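Local coordinates for protein alpha-1,3-glucanase (Paenibacillus glycanilyticus, PDB 6K0P) that probably hydrolyses alpha-1,3-glucan, as a family 87 glycoside hydrolase, here caught in complex with the disaccharide nigerose, at residues Phe66-Ala80 with Trp164-Ala176. The protein carries 1 engineered substitution. Sequence-based numbering, arbitrary orientation.
With CA (calcium ion), chain J.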
ATOM      1  N   PHE A  66      -8.691  13.801  19.736  1.00 12.16           N
ATOM      2  CA  PHE A  66      -8.133  12.468  19.901  1.00 11.62           C
ATOM      3  C   PHE A  66      -7.606  12.309  21.322  1.00 11.06           C
ATOM      4  O   PHE A  66      -7.321  13.286  22.017  1.00 13.09           O
ATOM      5  CB  PHE A  66      -6.949  12.253  18.950  1.00 11.76           C
ATOM      6  CG  PHE A  66      -7.298  12.311  17.489  1.00 10.12           C
ATOM      7  CD1 PHE A  66      -7.364  13.520  16.826  1.00 12.56           C
ATOM      8  CD2 PHE A  66      -7.516  11.144  16.768  1.00 11.22           C
ATOM      9  CE1 PHE A  66      -7.671  13.580  15.475  1.00 11.27           C
ATOM     10  CE2 PHE A  66      -7.819  11.196  15.421  1.00 10.91           C
ATOM     11  CZ  PHE A  66      -7.892  12.412  14.774  1.00 11.12           C
ATOM     12  N   THR A  67      -7.452  11.054  21.741  1.00 12.46           N
ATOM     13  CA  THR A  67      -6.820  10.736  23.017  1.00 12.59           C
ATOM     14  C   THR A  67      -5.676   9.766  22.763  1.00 13.46           C
ATOM     15  O   THR A  67      -5.882   8.692  22.190  1.00 15.57           O
ATOM     16  CB  THR A  67      -7.823  10.128  23.999  1.00 15.14           C
ATOM     17  OG1 THR A  67      -8.902  11.049  24.203  1.00 15.92           O
ATOM     18  CG2 THR A  67      -7.151   9.854  25.343  1.00 15.20           C
ATOM     19  N   LEU A  68      -4.472  10.142  23.173  1.00 12.49           N
ATOM     20  CA  LEU A  68      -3.336   9.260  22.944  1.00 13.87           C
ATOM     21  C   LEU A  68      -3.507   7.951  23.708  1.00 13.95           C
ATOM     22  O   LEU A  68      -3.928   7.936  24.869  1.00 15.14           O
ATOM     23  CB  LEU A  68      -2.045   9.938  23.395  1.00 12.47           C
ATOM     24  CG  LEU A  68      -1.586  11.175  22.624  1.00 11.57           C
ATOM     25  CD1 LEU A  68      -0.213  11.602  23.132  1.00 12.87           C
ATOM     26  CD2 LEU A  68      -1.531  10.891  21.138  1.00 11.66           C
ATOM     27  N   THR A  69      -3.172   6.845  23.046  1.00 13.74           N
ATOM     28  CA  THR A  69      -3.101   5.546  23.702  1.00 13.65           C
ATOM     29  C   THR A  69      -1.670   5.083  23.929  1.00 16.81           C
ATOM     30  O   THR A  69      -1.460   4.034  24.556  1.00 16.84           O
ATOM     31  CB  THR A  69      -3.885   4.495  22.922  1.00 15.01           C
ATOM     32  OG1 THR A  69      -3.413   4.445  21.572  1.00 17.85           O
ATOM     33  CG2 THR A  69      -5.363   4.849  22.922  1.00 17.56           C
ATOM     34  N   SER A  70      -0.691   5.840  23.441  1.00 14.67           N
ATOM     35  CA  SER A  70       0.730   5.649  23.705  1.00 16.05           C
ATOM     36  C   SER A  70       1.375   7.026  23.704  1.00 15.40           C
ATOM     37  O   SER A  70       0.821   7.969  23.128  1.00 14.49           O
ATOM     38  CB  SER A  70       1.385   4.775  22.622  1.00 17.36           C
ATOM     39  OG  SER A  70       0.853   3.463  22.633  1.00 27.86           O
ATOM     40  N   PRO A  71       2.542   7.182  24.333  1.00 12.55           N
ATOM     41  CA  PRO A  71       3.195   8.500  24.348  1.00 12.64           C
ATOM     42  C   PRO A  71       3.555   8.937  22.935  1.00 10.03           C
ATOM     43  O   PRO A  71       3.806   8.109  22.063  1.00 11.72           O
ATOM     44  CB  PRO A  71       4.459   8.265  25.186  1.00 15.87           C
ATOM     45  CG  PRO A  71       4.126   7.052  26.034  1.00 14.44           C
ATOM     46  CD  PRO A  71       3.253   6.195  25.172  1.00 13.28           C
ATOM     47  N   ALA A  72       3.579  10.252  22.710  1.00 11.26           N
ATOM     48  CA  ALA A  72       3.877  10.744  21.368  1.00 10.06           C
ATOM     49  C   ALA A  72       4.501  12.131  21.406  1.00 10.40           C
ATOM     50  O   ALA A  72       4.060  12.998  22.160  1.00 11.59           O
ATOM     51  CB  ALA A  72       2.606  10.796  20.506  1.00 10.76           C
ATOM     52  N   ASN A  73       5.516  12.334  20.556  1.00 10.01           N
ATOM     53  CA  ASN A  73       6.033  13.661  20.235  1.00 10.78           C
ATOM     54  C   ASN A  73       5.885  14.006  18.759  1.00 11.72           C
ATOM     55  O   ASN A  73       6.312  15.093  18.345  1.00 12.17           O
ATOM     56  CB  ASN A  73       7.514  13.816  20.643  1.00 11.33           C
ATOM     57  CG  ASN A  73       8.423  12.745  20.033  1.00 11.34           C
ATOM     58  OD1 ASN A  73       8.018  11.994  19.169  1.00 10.87           O
ATOM     59  ND2 ASN A  73       9.668  12.676  20.506  1.00 12.04           N
ATOM     60  N   ALA A  74       5.314  13.117  17.949  1.00 10.11           N
ATOM     61  CA  ALA A  74       5.270  13.327  16.510  1.00  9.55           C
ATOM     62  C   ALA A  74       3.956  12.803  15.963  1.00  9.64           C
ATOM     63  O   ALA A  74       3.369  11.864  16.510  1.00  9.54           O
ATOM     64  CB  ALA A  74       6.441  12.622  15.820  1.00 10.51           C
ATOM     65  N   PHE A  75       3.511  13.413  14.865  1.00  9.50           N
ATOM     66  CA  PHE A  75       2.142  13.230  14.393  1.00  9.33           C
ATOM     67  C   PHE A  75       2.097  13.283  12.878  1.00  9.19           C
ATOM     68  O   PHE A  75       2.803  14.086  12.255  1.00 10.14           O
ATOM     69  CB  PHE A  75       1.225  14.322  14.966  1.00 10.25           C
ATOM     70  CG  PHE A  75       1.221  14.355  16.465  1.00 10.03           C
ATOM     71  CD1 PHE A  75       0.372  13.525  17.180  1.00 12.59           C
ATOM     72  CD2 PHE A  75       2.118  15.153  17.156  1.00 11.44           C
ATOM     73  CE1 PHE A  75       0.394  13.515  18.558  1.00 12.40           C
ATOM     74  CE2 PHE A  75       2.152  15.132  18.537  1.00 13.91           C
ATOM     75  CZ  PHE A  75       1.281  14.324  19.237  1.00 13.57           C
ATOM     76  N   VAL A  76       1.235  12.458  12.289  1.00 10.43           N
ATOM     77  CA  VAL A  76       0.911  12.558  10.868  1.00  8.69           C
ATOM     78  C   VAL A  76      -0.602  12.682  10.738  1.00 10.49           C
ATOM     79  O   VAL A  76      -1.348  11.823  11.228  1.00 10.33           O
ATOM     80  CB  VAL A  76       1.450  11.378  10.043  1.00  9.09           C
ATOM     81  CG1 VAL A  76       1.082  11.567   8.567  1.00 10.25           C
ATOM     82  CG2 VAL A  76       2.976  11.262  10.199  1.00 10.00           C
ATOM     83  N   LEU A  77      -1.054  13.755  10.094  1.00  9.48           N
ATOM     84  CA  LEU A  77      -2.475  14.012   9.891  1.00  9.88           C
ATOM     85  C   LEU A  77      -2.831  13.715   8.436  1.00  8.09           C
ATOM     86  O   LEU A  77      -2.395  14.431   7.529  1.00 10.02           O
ATOM     87  CB  LEU A  77      -2.784  15.474  10.212  1.00  9.94           C
ATOM     88  CG  LEU A  77      -4.267  15.823  10.244  1.00 11.71           C
ATOM     89  CD1 LEU A  77      -4.897  15.293  11.540  1.00 13.75           C
ATOM     90  CD2 LEU A  77      -4.418  17.331  10.124  1.00 12.67           C
ATOM     91  N   ARG A  78      -3.625  12.666   8.209  1.00  8.08           N
ATOM     92  CA  ARG A  78      -4.170  12.420   6.878  1.00  7.94           C
ATOM     93  C   ARG A  78      -5.438  13.244   6.737  1.00  9.08           C
ATOM     94  O   ARG A  78      -6.338  13.162   7.586  1.00  9.85           O
ATOM     95  CB  ARG A  78      -4.480  10.941   6.640  1.00  9.20           C
ATOM     96  CG  ARG A  78      -4.842  10.622   5.178  1.00  9.91           C
ATOM     97  CD  ARG A  78      -4.990   9.126   4.942  1.00  9.17           C
ATOM     98  NE  ARG A  78      -4.838   8.753   3.534  1.00  9.22           N
ATOM     99  CZ  ARG A  78      -5.842   8.399   2.727  1.00  9.45           C
ATOM    100  NH1 ARG A  78      -7.104   8.398   3.161  1.00 10.81           N
ATOM    101  NH2 ARG A  78      -5.583   8.051   1.474  1.00 10.11           N
ATOM    102  N   ASN A  79      -5.492  14.042   5.675  1.00  9.01           N
ATOM    103  CA  ASN A  79      -6.492  15.086   5.553  1.00  8.84           C
ATOM    104  C   ASN A  79      -6.757  15.366   4.084  1.00  8.94           C
ATOM    105  O   ASN A  79      -5.987  14.978   3.203  1.00  9.79           O
ATOM    106  CB  ASN A  79      -6.011  16.370   6.247  1.00  8.89           C
ATOM    107  CG  ASN A  79      -4.867  17.033   5.500  1.00 10.38           C
ATOM    108  OD1 ASN A  79      -5.097  17.853   4.603  1.00  9.93           O
ATOM    109  ND2 ASN A  79      -3.628  16.663   5.848  1.00 10.46           N
ATOM    110  N   ALA A  80      -7.865  16.056   3.825  1.00 10.04           N
ATOM    111  CA  ALA A  80      -8.143  16.571   2.490  1.00 10.02           C
ATOM    112  C   ALA A  80      -8.455  18.053   2.597  1.00  9.74           C
ATOM    113  O   ALA A  80      -9.253  18.466   3.449  1.00  9.67           O
ATOM    114  CB  ALA A  80      -9.310  15.830   1.819  1.00  9.94           C
ATOM    115  N   TRP A 164     -11.431  24.954   5.041  1.00 10.23           N
ATOM    116  CA  TRP A 164     -12.077  23.703   5.422  1.00  9.71           C
ATOM    117  C   TRP A 164     -11.057  22.586   5.299  1.00 10.12           C
ATOM    118  O   TRP A 164     -10.097  22.682   4.537  1.00 10.40           O
ATOM    119  CB  TRP A 164     -13.331  23.393   4.581  1.00 12.20           C
ATOM    120  CG  TRP A 164     -13.157  23.384   3.077  1.00 10.68           C
ATOM    121  CD1 TRP A 164     -13.467  24.409   2.223  1.00 14.18           C
ATOM    122  CD2 TRP A 164     -12.690  22.303   2.244  1.00 10.75           C
ATOM    123  NE1 TRP A 164     -13.208  24.043   0.921  1.00 15.43           N
ATOM    124  CE2 TRP A 164     -12.737  22.757   0.906  1.00 16.55           C
ATOM    125  CE3 TRP A 164     -12.225  21.001   2.499  1.00 10.39           C
ATOM    126  CZ2 TRP A 164     -12.357  21.959  -0.169  1.00 14.32           C
ATOM    127  CZ3 TRP A 164     -11.839  20.213   1.427  1.00 13.23           C
ATOM    128  CH2 TRP A 164     -11.915  20.690   0.107  1.00 12.97           C
ATOM    129  N   ILE A 165     -11.300  21.512   6.039  1.00  9.64           N
ATOM    130  CA  ILE A 165     -10.394  20.369   6.029  1.00  9.99           C
ATOM    131  C   ILE A 165     -11.153  19.127   6.471  1.00 11.44           C
ATOM    132  O   ILE A 165     -11.904  19.157   7.451  1.00 10.89           O
ATOM    133  CB  ILE A 165      -9.151  20.642   6.904  1.00  8.44           C
ATOM    134  CG1 ILE A 165      -8.184  19.451   6.864  1.00  9.56           C
ATOM    135  CG2 ILE A 165      -9.538  20.977   8.356  1.00 12.89           C
ATOM    136  CD1 ILE A 165      -6.796  19.790   7.400  1.00 10.50           C
ATOM    137  N   TYR A 166     -10.973  18.029   5.752  1.00 10.59           N
ATOM    138  CA  TYR A 166     -11.467  16.734   6.203  1.00  9.08           C
ATOM    139  C   TYR A 166     -10.342  16.054   6.961  1.00 10.45           C
ATOM    140  O   TYR A 166      -9.252  15.869   6.416  1.00 11.38           O
ATOM    141  CB  TYR A 166     -11.861  15.857   5.015  1.00  9.74           C
ATOM    142  CG  TYR A 166     -13.043  16.368   4.224  1.00  9.45           C
ATOM    143  CD1 TYR A 166     -12.870  17.321   3.217  1.00 10.54           C
ATOM    144  CD2 TYR A 166     -14.327  15.903   4.479  1.00  9.57           C
ATOM    145  CE1 TYR A 166     -13.938  17.790   2.494  1.00 10.50           C
ATOM    146  CE2 TYR A 166     -15.408  16.371   3.744  1.00 11.02           C
ATOM    147  CZ  TYR A 166     -15.196  17.302   2.753  1.00 10.46           C
ATOM    148  OH  TYR A 166     -16.251  17.797   2.017  1.00 12.62           O
ATOM    149  N   VAL A 167     -10.595  15.690   8.210  1.00  9.75           N
ATOM    150  CA  VAL A 167      -9.597  15.029   9.048  1.00 10.14           C
ATOM    151  C   VAL A 167      -9.924  13.543   9.064  1.00 10.41           C
ATOM    152  O   VAL A 167     -10.973  13.135   9.573  1.00 10.09           O
ATOM    153  CB  VAL A 167      -9.576  15.609  10.463  1.00  9.63           C
ATOM    154  CG1 VAL A 167      -8.559  14.869  11.321  1.00 11.57           C
ATOM    155  CG2 VAL A 167      -9.284  17.098  10.437  1.00 10.57           C
ATOM    156  N   ASP A 168      -9.029  12.731   8.496  1.00  9.55           N
ATOM    157  CA  ASP A 168      -9.293  11.310   8.290  1.00  8.15           C
ATOM    158  C   ASP A 168      -8.763  10.463   9.444  1.00  8.91           C
ATOM    159  O   ASP A 168      -9.508   9.680  10.048  1.00  9.59           O
ATOM    160  CB  ASP A 168      -8.676  10.883   6.951  1.00  8.98           C
ATOM    161  CG  ASP A 168      -8.908   9.428   6.629  1.00  9.93           C
ATOM    162  OD1 ASP A 168      -9.692   8.776   7.343  1.00 10.05           O
ATOM    163  OD2 ASP A 168      -8.321   8.928   5.646  1.00 10.21           O
ATOM    164  N   LEU A 169      -7.472  10.585   9.736  1.00  9.30           N
ATOM    165  CA  LEU A 169      -6.833   9.822  10.795  1.00  9.07           C
ATOM    166  C   LEU A 169      -5.626  10.606  11.278  1.00 11.31           C
ATOM    167  O   LEU A 169      -5.158  11.541  10.621  1.00 10.56           O
ATOM    168  CB  LEU A 169      -6.415   8.412  10.327  1.00  9.61           C
ATOM    169  CG  LEU A 169      -5.368   8.280   9.198  1.00 11.12           C
ATOM    170  CD1 LEU A 169      -3.927   8.527   9.672  1.00 13.04           C
ATOM    171  CD2 LEU A 169      -5.437   6.906   8.550  1.00 13.45           C
ATOM    172  N   LEU A 170      -5.105  10.180  12.422  1.00  9.88           N
ATOM    173  CA  LEU A 170      -3.890  10.726  13.008  1.00 11.14           C
ATOM    174  C   LEU A 170      -2.959   9.571  13.339  1.00 11.95           C
ATOM    175  O   LEU A 170      -3.369   8.622  14.015  1.00 12.32           O
ATOM    176  CB  LEU A 170      -4.247  11.486  14.291  1.00 11.01           C
ATOM    177  CG  LEU A 170      -3.133  12.224  15.035  1.00 10.32           C
ATOM    178  CD1 LEU A 170      -2.696  13.431  14.218  1.00 12.81           C
ATOM    179  CD2 LEU A 170      -3.618  12.635  16.427  1.00 12.92           C
ATOM    180  N   GLU A 171      -1.715   9.637  12.851  1.00  9.41           N
ATOM    181  CA  GLU A 171      -0.644   8.784  13.357  1.00  9.72           C
ATOM    182  C   GLU A 171      -0.033   9.489  14.548  1.00 10.55           C
ATOM    183  O   GLU A 171       0.171  10.706  14.512  1.00 11.37           O
ATOM    184  CB  GLU A 171       0.493   8.617  12.345  1.00 13.05           C
ATOM    185  CG  GLU A 171       0.152   7.917  11.072  1.00 11.97           C
ATOM    186  CD  GLU A 171       1.361   7.807  10.154  1.00 11.60           C
ATOM    187  OE1 GLU A 171       2.507   7.797  10.650  1.00 12.44           O
ATOM    188  OE2 GLU A 171       1.179   7.729   8.932  1.00 12.00           O
ATOM    189  N   THR A 172       0.271   8.732  15.599  1.00  9.84           N
ATOM    190  CA  THR A 172       1.030   9.257  16.733  1.00  9.81           C
ATOM    191  C   THR A 172       2.256   8.385  16.965  1.00 11.86           C
ATOM    192  O   THR A 172       2.198   7.167  16.796  1.00 11.94           O
ATOM    193  CB  THR A 172       0.169   9.362  18.005  1.00 11.01           C
ATOM    194  OG1 THR A 172      -0.032   8.063  18.580  1.00 12.99           O
ATOM    195  CG2 THR A 172      -1.185   9.978  17.675  1.00 12.23           C
ATOM    196  N   GLU A 173       3.379   9.013  17.318  1.00 10.33           N
ATOM    197  CA  GLU A 173       4.626   8.275  17.469  1.00 10.70           C
ATOM    198  C   GLU A 173       5.495   8.966  18.508  1.00  9.58           C
ATOM    199  O   GLU A 173       5.530  10.200  18.585  1.00 10.10           O
ATOM    200  CB  GLU A 173       5.369   8.192  16.122  1.00  9.20           C
ATOM    201  CG  GLU A 173       6.535   7.213  16.114  1.00 10.42           C
ATOM    202  CD  GLU A 173       7.158   7.035  14.738  1.00 10.15           C
ATOM    203  OE1 GLU A 173       6.534   7.443  13.733  1.00 11.44           O
ATOM    204  OE2 GLU A 173       8.277   6.491  14.671  1.00 12.52           O
ATOM    205  N   ASN A 174       6.200   8.163  19.305  1.00 10.24           N
ATOM    206  CA  ASN A 174       7.229   8.662  20.213  1.00 10.76           C
ATOM    207  C   ASN A 174       8.578   8.412  19.540  1.00 11.97           C
ATOM    208  O   ASN A 174       9.112   7.299  19.580  1.00 15.19           O
ATOM    209  CB  ASN A 174       7.135   7.964  21.564  1.00 11.26           C
ATOM    210  CG  ASN A 174       8.106   8.531  22.569  1.00 14.30           C
ATOM    211  OD1 ASN A 174       8.740   9.556  22.317  1.00 14.25           O
ATOM    212  ND2 ASN A 174       8.220   7.877  23.725  1.00 14.43           N
ATOM    213  N   VAL A 175       9.117   9.445  18.916  1.00 11.50           N
ATOM    214  CA  VAL A 175      10.336   9.330  18.124  1.00 11.31           C
ATOM    215  C   VAL A 175      11.540   9.571  19.027  1.00 11.72           C
ATOM    216  O   VAL A 175      11.618  10.592  19.726  1.00 11.54           O
ATOM    217  CB  VAL A 175      10.310  10.336  16.965  1.00  9.44           C
ATOM    218  CG1 VAL A 175      11.523  10.141  16.063  1.00 13.40           C
ATOM    219  CG2 VAL A 175       9.021  10.151  16.159  1.00 11.97           C
ATOM    220  N   ALA A 176      12.484   8.623  19.009  1.00 10.28           N
ATOM    221  CA  ALA A 176      13.717   8.769  19.763  1.00 12.63           C
ATOM    222  C   ALA A 176      14.532   9.938  19.210  1.00 12.17           C
ATOM    223  O   ALA A 176      14.330  10.368  18.070  1.00 12.25           O
ATOM    224  CB  ALA A 176      14.537   7.488  19.623  1.00 12.91           C
TER
HETATM  225 CA    CA J2006     -11.061   7.933   8.952  1.00  9.69          CA
HETATM  226  O   HOH W   1      -2.019   7.282  20.336  1.00 18.96           O
HETATM  227  O   HOH W   2       2.176   7.159  19.923  1.00 13.79           O
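Leu-170 lays its CB over one face of the Phe-66 ring, a CH-pi contact 3.9 Å from CB to the ring centroid, while Val-167 CG1 comes to the ring's edge. The guanidinium of Arg-78 is also met edge-on: NH1 gives a salt bridge of 2.8 Å to Asp-168 OD2, in the guanidinium plane though the carboxylate is turned 60° against it. Aspartate suits this place because its oxygens divide the work. Asp-168 OD1 binds the calcium ion at 2.3 Å and the residue's own backbone O binds it at 2.6 Å, while OD2 takes the arginine, whose charge probably offsets part of the carboxylate's. Asp-168 has CG anti to its backbone N (chi1 -179°), which lays the carboxylate beside the Arg-78 chain, extended from CG to NE. A classic beta bulge, Asp-168 and Leu-169 both facing Arg-78, shifts the antiparallel register here.

A second classic bulge, Asn-73 and Ala-74 facing Glu-173, sends two N-H groups to Glu-173 O. The Asn-73 amide then grips Val-175 like a further backbone unit: OD1 accepts from Val-175 N at 2.8 Å, and ND2 donates almost straight (171°) to Val-175 O at 3.0 Å. Were the amide replaced by the methyl of an alanine here, Val-175 N and O would probably lose these two partners, and the segment that follows strand 165-173 would be less firmly held. On the face that carries Phe-75, Leu-77, Val-167 and Leu-170, branched apolar side chains fit together, Leu-77 CD1 packing on Val-167 CG1 at 3.7 Å. On the other face Val-76 lies beside the Glu-171 side chain, whose OE2 reaches salt bridges with Lys-326 and Arg-350.

Glu-23, Glu-25, Ser-50 and Ser-53 complete the calcium site. Within the D1 region, strand 165-173 pairs with strand 72-80, which strand 137-143 also joins, while Phe-66 comes from strand 63-67 of a separate four-stranded sheet.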